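Local coordinates for Exo-poly-alpha-D-galacturonosidase (Thermotoga maritima, PDB 3JUR), which probably hydrolyses the polygalacturonate chains of pectin from their ends, as a hyperthermoactive exopolygalacturonase of glycosyl hydrolase family 28, at residues D[5-10]-D[340-345]; D[312-317]-D[344-349]; D[11-16]-D[280-285]; D[377-382]-D[404-409]; D[371-376]-D[398-403]. All coordinates share one frame; numbering follows the deposited sequence.

Interaction 1 of 5, residues D[5-10]-D[340-345]; sequences ELAKKI and NIFFID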
# COMPACT_ATOMS: atom_id res chain seq x y z
N GLU D 5 20.37 -6.82 19.76
CA GLU D 5 19.07 -7.47 19.98
C GLU D 5 19.11 -8.50 21.10
O GLU D 5 20.01 -9.34 21.16
CB GLU D 5 18.57 -8.14 18.68
CG GLU D 5 18.32 -7.19 17.51
CD GLU D 5 16.98 -6.47 17.57
OE1 GLU D 5 16.39 -6.35 18.67
OE2 GLU D 5 16.50 -6.03 16.51
N LEU D 6 18.13 -8.42 22.00
CA LEU D 6 18.00 -9.38 23.10
C LEU D 6 17.81 -10.83 22.61
O LEU D 6 18.34 -11.77 23.21
CB LEU D 6 16.88 -8.98 24.05
CG LEU D 6 16.69 -9.81 25.33
CD1 LEU D 6 17.90 -9.71 26.27
CD2 LEU D 6 15.40 -9.41 26.04
N ALA D 7 17.07 -10.99 21.51
CA ALA D 7 16.82 -12.32 20.94
C ALA D 7 18.12 -13.04 20.60
O ALA D 7 18.23 -14.24 20.82
CB ALA D 7 15.92 -12.23 19.70
N LYS D 8 19.09 -12.30 20.07
CA LYS D 8 20.42 -12.84 19.78
C LYS D 8 21.13 -13.28 21.06
O LYS D 8 21.69 -14.38 21.12
CB LYS D 8 21.27 -11.84 18.99
CG LYS D 8 22.66 -12.35 18.61
CD LYS D 8 23.50 -11.25 18.01
CE LYS D 8 25.00 -11.56 18.09
NZ LYS D 8 25.50 -12.20 16.86
N LYS D 9 21.08 -12.43 22.10
CA LYS D 9 21.71 -12.74 23.39
C LYS D 9 21.10 -13.99 24.04
O LYS D 9 21.81 -14.78 24.65
CB LYS D 9 21.63 -11.55 24.37
CG LYS D 9 22.30 -10.27 23.89
CD LYS D 9 23.81 -10.31 24.07
CE LYS D 9 24.48 -9.13 23.39
NZ LYS D 9 25.96 -9.24 23.43
N ILE D 10 19.78 -14.16 23.91
CA ILE D 10 19.13 -15.35 24.45
C ILE D 10 19.56 -16.61 23.68
O ILE D 10 19.90 -17.62 24.29
CB ILE D 10 17.59 -15.19 24.52
CG1 ILE D 10 17.23 -14.03 25.46
CG2 ILE D 10 16.92 -16.48 25.04
CD1 ILE D 10 15.80 -13.56 25.34
N ASN D 340 8.77 -12.91 27.22
CA ASN D 340 10.02 -12.95 26.47
C ASN D 340 10.00 -14.09 25.45
O ASN D 340 10.85 -15.00 25.49
CB ASN D 340 11.24 -13.04 27.40
CG ASN D 340 11.85 -11.69 27.69
OD1 ASN D 340 11.36 -10.65 27.25
ND2 ASN D 340 12.96 -11.70 28.43
N ILE D 341 9.00 -14.05 24.57
CA ILE D 341 8.86 -15.01 23.49
C ILE D 341 9.23 -14.28 22.21
O ILE D 341 8.66 -13.22 21.90
CB ILE D 341 7.40 -15.59 23.40
CG1 ILE D 341 6.87 -16.00 24.78
CG2 ILE D 341 7.34 -16.77 22.40
CD1 ILE D 341 7.66 -17.14 25.49
N PHE D 342 10.19 -14.83 21.47
CA PHE D 342 10.74 -14.18 20.29
C PHE D 342 10.52 -15.03 19.05
O PHE D 342 11.01 -16.15 18.96
CB PHE D 342 12.25 -13.91 20.48
CG PHE D 342 12.55 -12.96 21.60
CD1 PHE D 342 12.73 -11.61 21.34
CD2 PHE D 342 12.64 -13.42 22.91
CE1 PHE D 342 13.00 -10.72 22.37
CE2 PHE D 342 12.90 -12.53 23.95
CZ PHE D 342 13.09 -11.19 23.68
N PHE D 343 9.77 -14.47 18.11
CA PHE D 343 9.36 -15.16 16.89
C PHE D 343 9.95 -14.37 15.72
O PHE D 343 9.34 -13.42 15.24
CB PHE D 343 7.82 -15.20 16.82
CG PHE D 343 7.26 -16.20 15.85
CD1 PHE D 343 7.35 -17.57 16.10
CD2 PHE D 343 6.62 -15.77 14.69
CE1 PHE D 343 6.82 -18.50 15.19
CE2 PHE D 343 6.10 -16.68 13.78
CZ PHE D 343 6.18 -18.05 14.04
N ILE D 344 11.15 -14.77 15.30
CA ILE D 344 12.00 -13.95 14.43
C ILE D 344 12.36 -14.65 13.12
O ILE D 344 12.74 -15.82 13.13
CB ILE D 344 13.37 -13.61 15.13
CG1 ILE D 344 13.15 -13.15 16.59
CG2 ILE D 344 14.19 -12.59 14.33
CD1 ILE D 344 12.37 -11.86 16.74
N ASP D 345 12.28 -13.91 12.01
CA ASP D 345 12.73 -14.39 10.69
C ASP D 345 11.95 -15.60 10.17
O ASP D 345 12.49 -16.42 9.43
CB ASP D 345 14.24 -14.70 10.69
CG ASP D 345 15.08 -13.49 11.02
OD1 ASP D 345 14.64 -12.35 10.71
OD2 ASP D 345 16.18 -13.67 11.59
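The N-terminal helix lies across the outside of the right-handed parallel beta-helix here, its 6-10 turn crossing strand 340-344 at 102°. Phe342 is the centre of the contact. Its CG sits anti to the carbonyl carbon (chi1 -64°), which stands the ring up from the strand among three helix residues. The tight part is on the Ala7 and Ile10 side. Ala7 CB rests 3.6 Å from Phe342 CD1, and the small methyl lets the helix backbone come close enough for Ala7 N to lie over one face of the ring. Ile10 CD1 presses against Phe342 CE2 at 3.4 Å, its chain crossing the phenyl at about a right angle. Phe342 also stacks on Phe377 of the next strand, so helix and neighbouring coil both grip it. An alanine in place of Phe342 would remove the ring that all three helix residues touch and would probably loosen the helix from the strand. The contact slackens at its two ends. Ala7 CB is still 4.3 Å from Ile344 CG1, while at the other end the exposed Leu6 reaches out with CG anti to its backbone N. There Asn340 gives its amide N-H to Asn311 rather than to the helix. Leu6 CD2 closes the contact, 3.8 Å from Phe342 CZ and 4.1 Å from Asn340 ND2.

Interaction 2 of 5, residues D[312-317]-D[344-349]; sequences VVARNN and IDNVAV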
# COMPACT_ATOMS: atom_id res chain seq x y z
N VAL D 312 12.10 -17.83 25.05
CA VAL D 312 11.97 -18.77 23.96
C VAL D 312 12.23 -18.01 22.68
O VAL D 312 11.62 -16.95 22.45
CB VAL D 312 10.56 -19.39 23.92
CG1 VAL D 312 10.39 -20.25 22.67
CG2 VAL D 312 10.30 -20.22 25.18
N VAL D 313 13.16 -18.52 21.87
CA VAL D 313 13.45 -17.94 20.57
C VAL D 313 13.13 -18.97 19.49
O VAL D 313 13.67 -20.08 19.49
CB VAL D 313 14.94 -17.50 20.45
CG1 VAL D 313 15.23 -16.97 19.05
CG2 VAL D 313 15.31 -16.45 21.50
N ALA D 314 12.26 -18.57 18.57
CA ALA D 314 11.96 -19.34 17.37
C ALA D 314 12.41 -18.53 16.16
O ALA D 314 11.79 -17.51 15.82
CB ALA D 314 10.47 -19.67 17.28
N ARG D 315 13.48 -18.98 15.52
CA ARG D 315 14.09 -18.24 14.44
C ARG D 315 14.26 -19.06 13.16
O ARG D 315 14.65 -20.23 13.21
CB ARG D 315 15.45 -17.69 14.88
CG ARG D 315 16.09 -16.75 13.88
CD ARG D 315 17.47 -16.28 14.33
NE ARG D 315 18.39 -17.39 14.58
CZ ARG D 315 18.98 -18.14 13.65
NH1 ARG D 315 18.75 -17.93 12.36
NH2 ARG D 315 19.81 -19.11 14.01
N ASN D 316 13.96 -18.42 12.02
CA ASN D 316 14.18 -19.00 10.69
C ASN D 316 13.49 -20.34 10.50
O ASN D 316 14.07 -21.29 10.00
CB ASN D 316 15.69 -19.12 10.39
CG ASN D 316 15.98 -19.28 8.91
OD1 ASN D 316 15.39 -18.60 8.07
ND2 ASN D 316 16.88 -20.20 8.58
N ASN D 317 12.22 -20.40 10.90
CA ASN D 317 11.42 -21.58 10.65
C ASN D 317 10.50 -21.33 9.48
O ASN D 317 10.21 -20.17 9.13
CB ASN D 317 10.63 -21.97 11.90
CG ASN D 317 11.52 -22.24 13.10
OD1 ASN D 317 12.21 -23.25 13.15
ND2 ASN D 317 11.52 -21.31 14.05
N ILE D 344 11.15 -14.77 15.30
CA ILE D 344 12.00 -13.95 14.43
C ILE D 344 12.36 -14.65 13.12
O ILE D 344 12.74 -15.82 13.13
CB ILE D 344 13.37 -13.61 15.13
CG1 ILE D 344 13.15 -13.15 16.59
CG2 ILE D 344 14.19 -12.59 14.33
CD1 ILE D 344 12.37 -11.86 16.74
N ASP D 345 12.28 -13.91 12.01
CA ASP D 345 12.73 -14.39 10.69
C ASP D 345 11.95 -15.60 10.17
O ASP D 345 12.49 -16.42 9.43
CB ASP D 345 14.24 -14.70 10.69
CG ASP D 345 15.08 -13.49 11.02
OD1 ASP D 345 14.64 -12.35 10.71
OD2 ASP D 345 16.18 -13.67 11.59
N ASN D 346 10.69 -15.71 10.55
CA ASN D 346 9.89 -16.87 10.18
C ASN D 346 9.07 -16.63 8.92
O ASN D 346 8.79 -15.49 8.57
CB ASN D 346 9.01 -17.31 11.34
CG ASN D 346 9.83 -17.80 12.53
OD1 ASN D 346 10.62 -18.73 12.41
ND2 ASN D 346 9.65 -17.16 13.68
N VAL D 347 8.74 -17.72 8.24
CA VAL D 347 7.89 -17.68 7.06
C VAL D 347 6.69 -18.59 7.30
O VAL D 347 6.84 -19.73 7.74
CB VAL D 347 8.64 -18.14 5.77
CG1 VAL D 347 7.72 -18.11 4.57
CG2 VAL D 347 9.87 -17.26 5.51
N ALA D 348 5.50 -18.07 7.04
CA ALA D 348 4.28 -18.87 7.16
C ALA D 348 3.46 -18.71 5.89
O ALA D 348 3.08 -17.61 5.52
CB ALA D 348 3.47 -18.45 8.38
N VAL D 349 3.21 -19.82 5.19
CA VAL D 349 2.46 -19.76 3.94
C VAL D 349 1.19 -20.58 3.98
O VAL D 349 1.18 -21.71 4.48
CB VAL D 349 3.37 -20.03 2.67
CG1 VAL D 349 4.78 -20.40 3.06
CG2 VAL D 349 2.77 -21.05 1.71
O HOH W 1 17.62 -15.89 10.78
O HOH W 2 12.33 -18.89 7.60
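Asn317 and Asn346 share one conformation, CG anti to the carbonyl carbon (chi1 -58° and -64°), so their side chains run alongside each other and point the same way, with amide planes only 16° apart. Asn346 OD1 takes two bonds from Asn317: the backbone N at 2.8 Å, in the carbonyl plane, and the more bent ND2 at 3.2 Å. On its other branch, Asn346 ND2 reaches back 3.0 Å to Ala314 O from above that carbonyl plane; the same oxygen accepts Ile344 N nearly along its axis. This is an asparagine ladder at a corner of the parallel beta-helix, and it carries on to the preceding coil, where Asn317 OD1 accepts from Asn288 ND2. Backbone bonds flank it, Asn316 N to Ile344 O before the corner and Val347 N to Asn317 O at 3.0 Å after it. On the outside, Arg315 and Asp345 lie side by side without touching charges: water 1, at the guanidinium edge, accepts from Arg315 NH1 and donates to Asp345 OD2, 2.8 Å from each. Arg315 NE forms its salt bridge with Glu11 of the N-terminal helix, and Asp345 OD1 accepts from Asn380 ND2.

Interaction 3 of 5, residues D[11-16]-D[280-285]; sequences EEEILN and SEYILV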
# COMPACT_ATOMS: atom_id res chain seq x y z
N GLU D 11 19.58 -16.52 22.34
CA GLU D 11 20.04 -17.63 21.50
C GLU D 11 21.49 -18.04 21.84
O GLU D 11 21.81 -19.23 21.89
CB GLU D 11 19.87 -17.31 20.00
CG GLU D 11 20.60 -18.28 19.07
CD GLU D 11 20.03 -18.35 17.66
OE1 GLU D 11 19.21 -17.48 17.29
OE2 GLU D 11 20.41 -19.28 16.90
N GLU D 12 22.33 -17.04 22.12
CA GLU D 12 23.71 -17.25 22.55
C GLU D 12 23.76 -18.06 23.83
O GLU D 12 24.47 -19.06 23.91
CB GLU D 12 24.37 -15.91 22.84
CG GLU D 12 25.63 -15.63 22.08
CD GLU D 12 25.35 -14.78 20.87
OE1 GLU D 12 24.81 -15.34 19.89
OE2 GLU D 12 25.65 -13.57 20.90
N GLU D 13 23.00 -17.60 24.82
CA GLU D 13 22.92 -18.22 26.13
C GLU D 13 22.47 -19.68 26.05
O GLU D 13 23.07 -20.55 26.69
CB GLU D 13 21.97 -17.39 27.02
CG GLU D 13 21.60 -18.01 28.37
CD GLU D 13 22.75 -18.10 29.36
OE1 GLU D 13 23.82 -17.48 29.13
OE2 GLU D 13 22.59 -18.81 30.38
N ILE D 14 21.44 -19.95 25.25
CA ILE D 14 20.98 -21.32 25.00
C ILE D 14 22.10 -22.18 24.40
O ILE D 14 22.39 -23.26 24.91
CB ILE D 14 19.71 -21.36 24.10
CG1 ILE D 14 18.57 -20.58 24.74
CG2 ILE D 14 19.28 -22.81 23.86
CD1 ILE D 14 17.44 -20.18 23.80
N LEU D 15 22.71 -21.70 23.32
CA LEU D 15 23.80 -22.43 22.66
C LEU D 15 25.02 -22.67 23.56
O LEU D 15 25.77 -23.63 23.36
CB LEU D 15 24.22 -21.72 21.35
CG LEU D 15 23.18 -21.74 20.22
CD1 LEU D 15 23.49 -20.70 19.15
CD2 LEU D 15 23.06 -23.13 19.60
N ASN D 16 25.21 -21.81 24.56
CA ASN D 16 26.31 -21.97 25.51
C ASN D 16 26.08 -23.09 26.53
O ASN D 16 27.03 -23.56 27.16
CB ASN D 16 26.63 -20.65 26.22
CG ASN D 16 27.42 -19.68 25.34
OD1 ASN D 16 28.11 -20.09 24.41
ND2 ASN D 16 27.32 -18.39 25.65
N SER D 280 9.40 -23.73 31.74
CA SER D 280 10.20 -24.01 30.56
C SER D 280 10.88 -22.70 30.19
O SER D 280 10.23 -21.64 30.16
CB SER D 280 9.34 -24.48 29.39
OG SER D 280 9.28 -25.90 29.32
N GLU D 281 12.18 -22.75 29.94
CA GLU D 281 12.96 -21.55 29.67
C GLU D 281 14.23 -21.86 28.89
O GLU D 281 14.80 -22.95 29.00
CB GLU D 281 13.28 -20.79 30.97
CG GLU D 281 14.07 -21.60 31.99
CD GLU D 281 14.42 -20.81 33.24
OE1 GLU D 281 14.80 -21.46 34.26
OE2 GLU D 281 14.33 -19.56 33.20
N TYR D 282 14.67 -20.88 28.09
CA TYR D 282 15.86 -21.01 27.25
C TYR D 282 15.69 -22.15 26.26
O TYR D 282 16.44 -23.13 26.27
CB TYR D 282 17.12 -21.16 28.12
CG TYR D 282 17.47 -19.92 28.90
CD1 TYR D 282 17.74 -18.72 28.25
CD2 TYR D 282 17.56 -19.94 30.30
CE1 TYR D 282 18.07 -17.56 28.96
CE2 TYR D 282 17.90 -18.79 31.02
CZ TYR D 282 18.15 -17.60 30.33
OH TYR D 282 18.49 -16.46 31.01
N ILE D 283 14.67 -22.02 25.42
CA ILE D 283 14.34 -22.97 24.36
C ILE D 283 14.57 -22.29 23.02
O ILE D 283 14.02 -21.21 22.76
CB ILE D 283 12.86 -23.46 24.41
CG1 ILE D 283 12.36 -23.74 25.85
CG2 ILE D 283 12.64 -24.66 23.48
CD1 ILE D 283 13.04 -24.89 26.56
N LEU D 284 15.40 -22.92 22.19
CA LEU D 284 15.71 -22.40 20.87
C LEU D 284 15.11 -23.33 19.82
O LEU D 284 15.38 -24.53 19.80
CB LEU D 284 17.23 -22.27 20.69
CG LEU D 284 17.78 -21.75 19.35
CD1 LEU D 284 17.28 -20.32 19.06
CD2 LEU D 284 19.29 -21.80 19.37
N VAL D 285 14.26 -22.76 18.96
CA VAL D 285 13.60 -23.50 17.88
C VAL D 285 14.00 -22.84 16.56
O VAL D 285 13.56 -21.72 16.27
CB VAL D 285 12.06 -23.47 18.06
CG1 VAL D 285 11.34 -24.28 16.97
CG2 VAL D 285 11.68 -23.98 19.46
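Tyr282 is where strand 280-285 first meets the helix, and its CG, anti to the carbonyl carbon (chi1 -68°), carries the ring out beside Glu13. The chain of Glu13 bends at chi2 (68°) and lays CG over one ring face, a CH-pi contact 4.1 Å from the centroid of the Tyr282 ring. Beyond it, Glu13 OE2 is hydrogen-bonded to Tyr248 OH on the preceding coil. Ile14 packs on the strand backbone: its CG1 lies 3.6 Å from Tyr282 C, and its CD1 3.6 Å from Ile283 C. Ile283 itself turns away, toward the interior of the parallel beta-helix, whose outer wall the helix crosses at nearly a right angle (95°). Leu284 points out again with CG anti to the backbone N, and its CB lies 3.8 Å from Ile14 CD1. Both its methyls touch the extended chain of Glu11, which crosses it obliquely, Leu284 CD1 being 3.7 Å from Glu11 CD, while Leu284 CD2 also meets Leu15 CG at 4.0 Å. Glu11 OE2 is salt-bridged to Arg286, while OE1 is taken by Arg315 of the next coil.

Interaction 4 of 5, residues D[377-382]-D[404-409]; sequences FVKNLK and LISDTI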
# COMPACT_ATOMS: atom_id res chain seq x y z
N PHE D 377 7.53 -10.77 20.92
CA PHE D 377 8.17 -10.02 19.85
C PHE D 377 8.18 -10.82 18.55
O PHE D 377 8.72 -11.94 18.48
CB PHE D 377 9.58 -9.59 20.26
CG PHE D 377 9.63 -8.90 21.60
CD1 PHE D 377 9.30 -7.55 21.71
CD2 PHE D 377 9.98 -9.61 22.75
CE1 PHE D 377 9.32 -6.92 22.96
CE2 PHE D 377 10.00 -8.98 24.00
CZ PHE D 377 9.67 -7.63 24.10
N VAL D 378 7.53 -10.26 17.54
CA VAL D 378 7.50 -10.83 16.21
C VAL D 378 8.30 -9.87 15.34
O VAL D 378 7.99 -8.67 15.26
CB VAL D 378 6.06 -11.00 15.67
CG1 VAL D 378 6.08 -11.51 14.22
CG2 VAL D 378 5.25 -11.95 16.54
N LYS D 379 9.34 -10.37 14.70
CA LYS D 379 10.14 -9.52 13.84
C LYS D 379 10.51 -10.27 12.58
O LYS D 379 10.89 -11.45 12.63
CB LYS D 379 11.39 -9.04 14.60
CG LYS D 379 12.53 -8.58 13.71
CD LYS D 379 12.76 -7.11 13.78
CE LYS D 379 13.65 -6.75 14.95
NZ LYS D 379 14.17 -5.37 14.82
N ASN D 380 10.39 -9.57 11.45
CA ASN D 380 10.70 -10.15 10.13
C ASN D 380 9.90 -11.42 9.82
O ASN D 380 10.44 -12.42 9.36
CB ASN D 380 12.22 -10.40 9.98
CG ASN D 380 12.64 -10.57 8.53
OD1 ASN D 380 12.07 -9.95 7.63
ND2 ASN D 380 13.64 -11.42 8.29
N LEU D 381 8.60 -11.36 10.10
CA LEU D 381 7.68 -12.41 9.70
C LEU D 381 7.15 -12.10 8.30
O LEU D 381 6.78 -10.96 7.99
CB LEU D 381 6.52 -12.56 10.70
CG LEU D 381 5.28 -13.40 10.33
CD1 LEU D 381 5.63 -14.89 10.17
CD2 LEU D 381 4.18 -13.21 11.36
N LYS D 382 7.15 -13.12 7.45
CA LYS D 382 6.51 -13.03 6.15
C LYS D 382 5.44 -14.10 6.13
O LYS D 382 5.74 -15.31 6.28
CB LYS D 382 7.52 -13.20 5.03
CG LYS D 382 8.57 -12.09 5.00
CD LYS D 382 9.50 -12.20 3.82
CE LYS D 382 10.94 -11.85 4.19
NZ LYS D 382 11.06 -10.58 4.95
N LEU D 404 4.88 -6.63 20.37
CA LEU D 404 5.49 -5.84 19.30
C LEU D 404 5.69 -6.68 18.04
O LEU D 404 6.29 -7.77 18.09
CB LEU D 404 6.82 -5.22 19.77
CG LEU D 404 7.57 -4.30 18.80
CD1 LEU D 404 6.77 -3.04 18.49
CD2 LEU D 404 8.97 -3.93 19.34
N ILE D 405 5.16 -6.17 16.93
CA ILE D 405 5.32 -6.77 15.61
C ILE D 405 6.03 -5.75 14.71
O ILE D 405 5.56 -4.62 14.56
CB ILE D 405 3.96 -7.19 15.00
CG1 ILE D 405 3.23 -8.14 15.96
CG2 ILE D 405 4.16 -7.84 13.64
CD1 ILE D 405 1.79 -8.41 15.61
N SER D 406 7.17 -6.15 14.14
CA SER D 406 7.95 -5.21 13.34
C SER D 406 8.58 -5.84 12.11
O SER D 406 8.80 -7.06 12.07
CB SER D 406 9.00 -4.53 14.21
OG SER D 406 9.80 -5.50 14.84
N ASP D 407 8.86 -5.01 11.11
CA ASP D 407 9.47 -5.45 9.86
C ASP D 407 8.76 -6.67 9.29
O ASP D 407 9.39 -7.65 8.89
CB ASP D 407 10.96 -5.75 10.06
CG ASP D 407 11.73 -4.58 10.65
OD1 ASP D 407 11.29 -3.41 10.49
OD2 ASP D 407 12.79 -4.82 11.27
N THR D 408 7.43 -6.62 9.27
CA THR D 408 6.60 -7.80 9.02
C THR D 408 5.57 -7.53 7.92
O THR D 408 5.00 -6.44 7.84
CB THR D 408 5.94 -8.28 10.34
OG1 THR D 408 6.95 -8.90 11.16
CG2 THR D 408 4.80 -9.28 10.11
N ILE D 409 5.36 -8.54 7.07
CA ILE D 409 4.39 -8.48 5.98
C ILE D 409 3.43 -9.65 6.13
O ILE D 409 3.86 -10.80 6.16
CB ILE D 409 5.07 -8.55 4.59
CG1 ILE D 409 6.15 -7.48 4.45
CG2 ILE D 409 4.02 -8.41 3.46
CD1 ILE D 409 7.09 -7.66 3.27
O HOH W 3 9.47 -7.05 16.94
O HOH W 4 9.24 -9.16 6.64
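Two successive coils of the parallel beta-helix stack here, strands 377-379 and 404-406 running parallel to within 4° before both chains turn a corner. Val378 bonds to strand 404-406 through both its backbone groups: its N donates to Leu404 O at 2.8 Å, almost straight, and its O accepts from Ser406 N. On the buried face, Val378 and Ile405 lie side by side, CB to CG1 4.0 Å apart. On the opposite face, Phe377 CD1 meets Leu404 CB at 3.9 Å, and farther along the chain Lys379, bent at chi2 and chi3, lays its CD 3.5 Å from Ser406 OG. Its ammonium makes a long salt bridge to Asp407 OD2, its stronger partner being Glu5, at the N-cap of the N-terminal helix; Asp407 OD1 is hydrogen-bonded to Asn428 ND2. At the corner, Thr408 holds its OG1 beside its own backbone N (chi1 -73°). From there the hydroxyl donates to Ser406 O and accepts Leu381 N, the latter at 3.1 Å. Ser406 O also receives Asn380 N, so two donors hold it. Lys382 NZ then folds back to Asn380 OD1 at 2.9 Å, and Ile409 N bonds to Leu381 O as the stack resumes. Beyond the corner, Lys382 and Ile409 pack on Thr384 and Asn432 of a second subunit. Strands stacked parallel and in register, coil on coil, with matching corners, are characteristic of the right-handed parallel beta-helix of this family.

Interaction 5 of 5, residues D[371-376]-D[398-403]; sequences PVVRSV and DYVKDI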
# COMPACT_ATOMS: atom_id res chain seq x y z
N PRO D 371 -3.11 -15.15 34.52
CA PRO D 371 -1.79 -15.37 33.92
C PRO D 371 -1.13 -14.06 33.47
O PRO D 371 -1.80 -13.15 32.99
CB PRO D 371 -2.09 -16.25 32.71
CG PRO D 371 -3.51 -15.98 32.37
CD PRO D 371 -4.21 -15.55 33.62
N VAL D 372 0.19 -13.98 33.64
CA VAL D 372 0.94 -12.84 33.15
C VAL D 372 1.34 -13.14 31.71
O VAL D 372 2.06 -14.11 31.46
CB VAL D 372 2.20 -12.56 34.02
CG1 VAL D 372 3.00 -11.39 33.46
CG2 VAL D 372 1.82 -12.30 35.48
N VAL D 373 0.83 -12.35 30.76
CA VAL D 373 1.16 -12.54 29.34
C VAL D 373 1.68 -11.22 28.79
O VAL D 373 0.91 -10.26 28.60
CB VAL D 373 -0.05 -13.06 28.50
CG1 VAL D 373 0.36 -13.32 27.05
CG2 VAL D 373 -0.64 -14.35 29.11
N ARG D 374 3.00 -11.17 28.59
CA ARG D 374 3.67 -9.94 28.14
C ARG D 374 4.97 -10.19 27.38
O ARG D 374 5.52 -11.31 27.41
CB ARG D 374 3.91 -8.98 29.31
CG ARG D 374 4.07 -9.65 30.66
CD ARG D 374 5.49 -9.70 31.18
NE ARG D 374 5.81 -8.55 32.02
CZ ARG D 374 6.51 -8.58 33.14
NH1 ARG D 374 6.99 -9.73 33.62
NH2 ARG D 374 6.73 -7.46 33.81
N SER D 375 5.45 -9.15 26.71
CA SER D 375 6.76 -9.16 26.02
C SER D 375 6.90 -10.27 24.98
O SER D 375 7.73 -11.17 25.11
CB SER D 375 7.89 -9.21 27.05
OG SER D 375 7.76 -8.10 27.92
N VAL D 376 6.04 -10.20 23.97
CA VAL D 376 6.09 -11.11 22.84
C VAL D 376 6.51 -10.28 21.63
O VAL D 376 5.94 -9.21 21.35
CB VAL D 376 4.72 -11.81 22.59
CG1 VAL D 376 4.82 -12.83 21.43
CG2 VAL D 376 4.22 -12.51 23.86
N ASP D 398 -6.84 -8.21 33.22
CA ASP D 398 -5.55 -8.82 32.86
C ASP D 398 -5.27 -8.62 31.37
O ASP D 398 -5.46 -9.52 30.56
CB ASP D 398 -5.56 -10.31 33.24
CG ASP D 398 -4.19 -10.97 33.11
OD1 ASP D 398 -3.17 -10.27 32.94
OD2 ASP D 398 -4.15 -12.22 33.18
N TYR D 399 -4.85 -7.41 31.01
CA TYR D 399 -4.48 -7.10 29.63
C TYR D 399 -3.28 -7.92 29.17
O TYR D 399 -2.37 -8.18 29.96
CB TYR D 399 -4.12 -5.62 29.51
CG TYR D 399 -5.27 -4.68 29.17
CD1 TYR D 399 -6.46 -4.70 29.89
CD2 TYR D 399 -5.13 -3.74 28.16
CE1 TYR D 399 -7.51 -3.81 29.59
CE2 TYR D 399 -6.16 -2.85 27.85
CZ TYR D 399 -7.34 -2.90 28.57
OH TYR D 399 -8.35 -2.03 28.25
N VAL D 400 -3.29 -8.30 27.89
CA VAL D 400 -2.08 -8.73 27.19
C VAL D 400 -1.20 -7.47 27.00
O VAL D 400 -1.67 -6.44 26.50
CB VAL D 400 -2.42 -9.39 25.84
CG1 VAL D 400 -1.17 -9.86 25.11
CG2 VAL D 400 -3.34 -10.58 26.04
N LYS D 401 0.06 -7.55 27.43
CA LYS D 401 0.92 -6.37 27.45
C LYS D 401 2.15 -6.53 26.58
O LYS D 401 2.66 -7.65 26.40
CB LYS D 401 1.37 -6.04 28.88
CG LYS D 401 0.24 -5.64 29.83
CD LYS D 401 0.66 -5.87 31.28
CE LYS D 401 -0.44 -5.51 32.29
NZ LYS D 401 -1.50 -6.56 32.41
N ASP D 402 2.63 -5.40 26.04
CA ASP D 402 3.94 -5.33 25.37
C ASP D 402 4.10 -6.35 24.24
O ASP D 402 5.05 -7.14 24.21
CB ASP D 402 5.07 -5.48 26.42
CG ASP D 402 6.44 -5.10 25.87
OD1 ASP D 402 6.53 -4.17 25.03
OD2 ASP D 402 7.43 -5.74 26.29
N ILE D 403 3.16 -6.34 23.30
CA ILE D 403 3.27 -7.14 22.10
C ILE D 403 3.77 -6.23 20.99
O ILE D 403 3.17 -5.19 20.72
CB ILE D 403 1.91 -7.80 21.68
CG1 ILE D 403 1.21 -8.48 22.86
CG2 ILE D 403 2.13 -8.77 20.51
CD1 ILE D 403 2.01 -9.61 23.56
O HOH W 5 -0.93 -10.13 31.34
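Pro371 leads into a strand of the parallel beta-helix, and its carbonyl O lies just 2.5 Å from Asp398 OD2 on the next coil, a separation that suggests a protonated Asp398 carboxyl. Asp398 gets there with CG anti to its backbone N, and its OD2 also lies 3.4 Å from Pro371 CD. At Val373 the backbone N donates to water 5, which lies within bonding distance of Asp398 OD1 and Tyr399 O, while the carbonyl O receives Lys401 N in an almost straight bond of 3.1 Å. Of the Arg374 side chain, CB does the touching, 3.9 Å from Lys401 CB; its guanidinium leads off to a salt bridge with Glu339. Ser375 adopts positive phi and psi, as does Asp402 beside it. Ser375 N donates to Lys401 O at 3.2 Å from above the carbonyl plane, and Ser375 OG donates to the anti lone pair of Asp402 OD2. An alanine in place of Asp402 would remove that acceptor and would probably leave the Ser375 hydroxyl less firmly oriented. Val376 returns to the interior face, its N bonded to Asp402 O. There it lies alongside Ile403, whose CD1 packs 3.6 Å from Val376 CB.

Overall arrangement
From the N terminus, helix 6-16 lies first in the chain yet covers coils formed much later. Interaction 1 brings its start to strand 337-349, closing a loop of more than 300 residues; interaction 3, made by the rest of the helix with strand 280-291, falls within that loop. Interaction 2 closes a loop of 26 residues, joining the intervening strand 309-320 to 337-349 and sharing Ile344 and Asp345 with interaction 1. The salt bridge from Glu11 to Arg315 ties interactions 2 and 3. Interactions 4 and 5 come afterwards, each closing a 21-residue loop, one coil, and cross along the chain because both stack strand 372-379 on 400-406. Strand 372-379 pairs with 337-349, continuing the stack toward the C terminus.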